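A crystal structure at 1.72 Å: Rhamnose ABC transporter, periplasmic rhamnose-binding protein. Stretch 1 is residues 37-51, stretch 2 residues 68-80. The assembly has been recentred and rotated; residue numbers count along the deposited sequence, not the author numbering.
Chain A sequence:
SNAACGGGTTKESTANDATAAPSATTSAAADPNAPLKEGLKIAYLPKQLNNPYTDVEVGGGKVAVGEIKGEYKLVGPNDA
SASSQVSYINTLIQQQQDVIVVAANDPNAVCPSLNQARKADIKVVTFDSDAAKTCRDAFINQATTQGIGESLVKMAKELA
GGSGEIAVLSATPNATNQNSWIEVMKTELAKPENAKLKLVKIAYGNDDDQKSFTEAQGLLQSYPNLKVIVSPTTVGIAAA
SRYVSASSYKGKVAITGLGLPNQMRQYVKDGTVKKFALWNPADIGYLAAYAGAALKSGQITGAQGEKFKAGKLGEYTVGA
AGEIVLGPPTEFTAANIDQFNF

Stretch 1 37-51: KEGLKIAYLPKQLNN
Stretch 2, residues 68-80: IKGEYKLVGPNDA

Strands 41-45 and 71-74 run parallel, their axes 4.6 Å apart at closest and crossed at -21°. Lys 41 pairs with Glu 71, Ile 42 with Tyr 72, Ala 43 with Lys 73 and Tyr 44 with Leu 74; CA-CA distances are 4.7, 5.3, 4.4 and 4.9 Å. The backbone is extended.

The hydrogen-bond ladder alternates, as parallel strands require. Glu 71 N donates to Leu 40 O (2.7 Å), and Glu 71 O accepts from Ile 42 N (2.9 Å). Ile 42 O accepts from Lys 73 N (3.1 Å). Lys 73 O accepts from Tyr 44 N (2.8 Å), and Tyr 44 O from Val 75 N (3.0 Å). Both polar backbone atoms of Ile 42 and Tyr 44 are thus satisfied by stretch 2.

Before the strands, Gly 39 (phi/psi 74/15) donates from N to Lys 69 O (3.0 Å). Water 1 donates to Lys 37 O (2.6 Å) and Ile 68 O (2.8 Å), and accepts from Leu 40 N (3.1 Å). It bridges the two stretches. A CB on Gly 70 would clash with Leu 40 O.

Lys 41 and Glu 71 share a sheet face, both chi1 m; their salt bridge is long, NZ to OE1 4.0 Å. On the other face Tyr 44 (m) and Tyr 72 (t) meet obliquely, ring planes at 44°, Tyr 44 CD1 to Tyr 72 CE1 3.5 Å.

Past the strands, Leu 49 N donates to Pro 77 O (3.1 Å). Leu 49 (m, t) points toward stretch 2, with CD2 3.6 Å from Leu 74 CG. Gly 76 adopts 153/164, angles that call for glycine. Asn 78 OD1 accepts from Asp 79 N (2.7 Å). That OD1 also lies 2.9 Å from Leu 49 O, but both are acceptors and do not bond. Asn 78 is poorly ordered.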

# COMPACT_ATOMS: atom_id res chain seq x y z
N LYS A 37 -20.35 -18.06 4.00
CA LYS A 37 -21.40 -17.92 5.01
C LYS A 37 -21.95 -16.50 5.06
O LYS A 37 -21.19 -15.53 4.93
CB LYS A 37 -20.86 -18.27 6.40
CG LYS A 37 -20.44 -19.72 6.62
CD LYS A 37 -19.77 -19.86 7.99
CE LYS A 37 -19.14 -21.23 8.21
NZ LYS A 37 -18.41 -21.29 9.52
N GLU A 38 -23.26 -16.38 5.26
CA GLU A 38 -23.88 -15.08 5.50
C GLU A 38 -23.82 -14.73 6.99
O GLU A 38 -23.62 -15.60 7.83
CB GLU A 38 -25.34 -15.08 5.03
CG GLU A 38 -25.50 -15.23 3.53
CD GLU A 38 -26.95 -15.34 3.11
OE1 GLU A 38 -27.81 -15.66 3.96
OE2 GLU A 38 -27.24 -15.12 1.91
N GLY A 39 -24.00 -13.45 7.30
CA GLY A 39 -24.10 -13.01 8.68
C GLY A 39 -22.80 -12.99 9.46
O GLY A 39 -22.81 -12.90 10.70
N LEU A 40 -21.67 -13.07 8.76
CA LEU A 40 -20.36 -13.00 9.42
C LEU A 40 -20.11 -11.63 10.02
O LEU A 40 -20.33 -10.61 9.36
CB LEU A 40 -19.24 -13.30 8.42
CG LEU A 40 -19.27 -14.72 7.88
CD1 LEU A 40 -18.13 -14.92 6.89
CD2 LEU A 40 -19.18 -15.71 9.02
N LYS A 41 -19.65 -11.60 11.27
CA LYS A 41 -19.29 -10.36 11.92
C LYS A 41 -17.83 -10.06 11.63
O LYS A 41 -16.94 -10.77 12.09
CB LYS A 41 -19.53 -10.44 13.43
CG LYS A 41 -20.95 -10.76 13.82
CD LYS A 41 -21.10 -10.74 15.33
CE LYS A 41 -22.30 -9.90 15.75
NZ LYS A 41 -23.44 -10.73 16.23
N ILE A 42 -17.58 -9.04 10.83
CA ILE A 42 -16.23 -8.73 10.38
C ILE A 42 -15.85 -7.34 10.87
O ILE A 42 -16.50 -6.35 10.53
CB ILE A 42 -16.13 -8.82 8.83
CG1 ILE A 42 -16.55 -10.22 8.36
CG2 ILE A 42 -14.71 -8.48 8.38
CD1 ILE A 42 -16.50 -10.43 6.84
N ALA A 43 -14.80 -7.26 11.69
CA ALA A 43 -14.43 -5.99 12.32
C ALA A 43 -13.08 -5.52 11.80
O ALA A 43 -12.19 -6.34 11.57
CB ALA A 43 -14.38 -6.15 13.82
N TYR A 44 -12.94 -4.21 11.62
CA TYR A 44 -11.71 -3.60 11.12
C TYR A 44 -11.03 -2.77 12.20
O TYR A 44 -11.68 -1.97 12.89
CB TYR A 44 -12.02 -2.70 9.92
CG TYR A 44 -12.25 -3.50 8.67
CD1 TYR A 44 -13.42 -4.21 8.48
CD2 TYR A 44 -11.27 -3.57 7.69
CE1 TYR A 44 -13.63 -4.97 7.35
CE2 TYR A 44 -11.47 -4.33 6.55
CZ TYR A 44 -12.65 -5.02 6.39
OH TYR A 44 -12.84 -5.77 5.24
N LEU A 45 -9.72 -2.96 12.33
CA LEU A 45 -8.89 -2.22 13.28
C LEU A 45 -7.69 -1.67 12.52
O LEU A 45 -6.63 -2.31 12.46
CB LEU A 45 -8.41 -3.14 14.41
CG LEU A 45 -7.42 -2.59 15.46
CD1 LEU A 45 -7.87 -1.24 16.00
CD2 LEU A 45 -7.28 -3.60 16.60
N PRO A 46 -7.86 -0.47 11.96
CA PRO A 46 -6.75 0.18 11.26
C PRO A 46 -5.73 0.73 12.27
O PRO A 46 -5.96 0.64 13.47
CB PRO A 46 -7.44 1.32 10.51
CG PRO A 46 -8.58 1.70 11.42
CD PRO A 46 -9.04 0.41 12.07
N LYS A 47 -4.63 1.28 11.78
CA LYS A 47 -3.64 1.89 12.66
C LYS A 47 -4.19 3.12 13.38
O LYS A 47 -3.96 3.30 14.57
CB LYS A 47 -2.37 2.25 11.87
CG LYS A 47 -1.71 1.03 11.25
CD LYS A 47 -0.31 1.35 10.76
CE LYS A 47 0.51 0.08 10.68
NZ LYS A 47 1.84 0.34 10.04
N GLN A 48 -4.90 3.97 12.64
CA GLN A 48 -5.55 5.14 13.22
C GLN A 48 -6.88 5.43 12.54
O GLN A 48 -6.97 5.44 11.31
CB GLN A 48 -4.65 6.38 13.11
CG GLN A 48 -3.52 6.45 14.13
CD GLN A 48 -2.99 7.86 14.34
OE1 GLN A 48 -3.72 8.84 14.17
NE2 GLN A 48 -1.71 7.97 14.70
N LEU A 49 -7.92 5.66 13.34
CA LEU A 49 -9.22 6.07 12.82
C LEU A 49 -9.18 7.52 12.36
O LEU A 49 -8.33 8.30 12.81
CB LEU A 49 -10.31 5.91 13.88
CG LEU A 49 -10.77 4.48 14.20
CD1 LEU A 49 -11.94 4.48 15.19
CD2 LEU A 49 -11.14 3.80 12.91
N ASN A 50 -10.09 7.87 11.45
CA ASN A 50 -10.37 9.27 11.11
C ASN A 50 -9.26 10.05 10.39
O ASN A 50 -8.92 11.17 10.77
CB ASN A 50 -10.87 10.03 12.34
CG ASN A 50 -12.18 9.48 12.87
OD1 ASN A 50 -12.29 9.11 14.04
ND2 ASN A 50 -13.19 9.42 12.00
N ASN A 51 -8.72 9.45 9.33
CA ASN A 51 -7.95 10.17 8.32
C ASN A 51 -8.44 9.70 6.96
O ASN A 51 -8.94 8.58 6.84
CB ASN A 51 -6.45 9.91 8.49
CG ASN A 51 -6.08 8.46 8.35
OD1 ASN A 51 -5.95 7.95 7.23
ND2 ASN A 51 -5.88 7.79 9.47
N ILE A 68 -21.54 -9.68 1.03
CA ILE A 68 -21.67 -11.05 1.51
C ILE A 68 -22.65 -11.13 2.67
O ILE A 68 -22.70 -12.14 3.39
CB ILE A 68 -20.31 -11.64 1.90
CG1 ILE A 68 -19.71 -10.84 3.06
CG2 ILE A 68 -19.37 -11.62 0.71
CD1 ILE A 68 -18.40 -11.41 3.57
N LYS A 69 -23.43 -10.07 2.85
CA LYS A 69 -24.50 -10.00 3.84
C LYS A 69 -24.00 -10.23 5.27
O LYS A 69 -24.68 -10.84 6.09
CB LYS A 69 -25.63 -10.97 3.48
CG LYS A 69 -26.32 -10.63 2.16
CD LYS A 69 -27.39 -11.64 1.80
N GLY A 70 -22.81 -9.73 5.56
CA GLY A 70 -22.22 -9.82 6.89
C GLY A 70 -22.53 -8.58 7.70
O GLY A 70 -23.35 -7.76 7.30
N GLU A 71 -21.90 -8.45 8.87
CA GLU A 71 -22.06 -7.28 9.72
C GLU A 71 -20.72 -6.58 9.87
O GLU A 71 -19.76 -7.20 10.32
CB GLU A 71 -22.54 -7.69 11.11
CG GLU A 71 -23.89 -8.38 11.15
CD GLU A 71 -24.34 -8.64 12.59
OE1 GLU A 71 -23.90 -7.91 13.50
OE2 GLU A 71 -25.13 -9.59 12.80
N TYR A 72 -20.66 -5.29 9.55
CA TYR A 72 -19.39 -4.55 9.58
C TYR A 72 -19.21 -3.76 10.88
O TYR A 72 -20.14 -3.11 11.35
CB TYR A 72 -19.34 -3.61 8.37
CG TYR A 72 -18.26 -2.54 8.39
CD1 TYR A 72 -16.97 -2.82 7.94
CD2 TYR A 72 -18.55 -1.25 8.80
CE1 TYR A 72 -15.99 -1.84 7.93
CE2 TYR A 72 -17.58 -0.26 8.79
CZ TYR A 72 -16.30 -0.56 8.35
OH TYR A 72 -15.35 0.43 8.35
N LYS A 73 -18.01 -3.81 11.46
CA LYS A 73 -17.69 -3.00 12.62
C LYS A 73 -16.32 -2.33 12.43
O LYS A 73 -15.40 -2.94 11.87
CB LYS A 73 -17.70 -3.85 13.88
CG LYS A 73 -17.21 -3.15 15.13
CD LYS A 73 -17.48 -4.00 16.36
CE LYS A 73 -18.66 -3.49 17.16
NZ LYS A 73 -18.29 -2.42 18.14
N LEU A 74 -16.21 -1.08 12.86
CA LEU A 74 -14.95 -0.35 12.81
C LEU A 74 -14.61 0.10 14.23
O LEU A 74 -15.44 0.73 14.90
CB LEU A 74 -15.09 0.88 11.90
CG LEU A 74 -13.88 1.83 11.73
CD1 LEU A 74 -12.70 1.12 11.06
CD2 LEU A 74 -14.26 3.09 10.95
N VAL A 75 -13.41 -0.24 14.68
CA VAL A 75 -12.91 0.23 15.97
C VAL A 75 -11.48 0.72 15.79
O VAL A 75 -10.84 0.43 14.78
CB VAL A 75 -12.91 -0.89 17.06
CG1 VAL A 75 -14.33 -1.47 17.26
CG2 VAL A 75 -11.93 -1.98 16.71
N GLY A 76 -10.97 1.46 16.77
CA GLY A 76 -9.58 1.87 16.73
C GLY A 76 -9.27 3.15 17.48
O GLY A 76 -10.18 3.92 17.82
N PRO A 77 -7.98 3.38 17.75
CA PRO A 77 -7.54 4.56 18.50
C PRO A 77 -7.66 5.77 17.59
O PRO A 77 -7.64 5.61 16.38
CB PRO A 77 -6.07 4.26 18.79
CG PRO A 77 -5.64 3.44 17.62
CD PRO A 77 -6.84 2.58 17.25
N ASN A 78 -7.79 6.97 18.15
CA ASN A 78 -7.70 8.14 17.29
C ASN A 78 -6.37 8.87 17.47
O ASN A 78 -5.51 8.44 18.25
CB ASN A 78 -8.89 9.09 17.48
CG ASN A 78 -9.32 9.74 16.17
OD1 ASN A 78 -8.51 9.89 15.24
ND2 ASN A 78 -10.59 10.13 16.08
N ASP A 79 -6.21 9.95 16.71
CA ASP A 79 -5.00 10.76 16.68
C ASP A 79 -4.41 10.98 18.07
O ASP A 79 -3.25 10.66 18.33
CB ASP A 79 -5.34 12.11 16.04
CG ASP A 79 -4.12 12.81 15.47
OD1 ASP A 79 -3.00 12.55 15.96
OD2 ASP A 79 -4.29 13.62 14.54
N ALA A 80 -5.23 11.51 18.97
CA ALA A 80 -4.80 11.74 20.34
C ALA A 80 -5.38 10.69 21.29
O ALA A 80 -5.96 11.02 22.32
CB ALA A 80 -5.16 13.13 20.79
O HOH W 1 -21.29 -13.02 5.68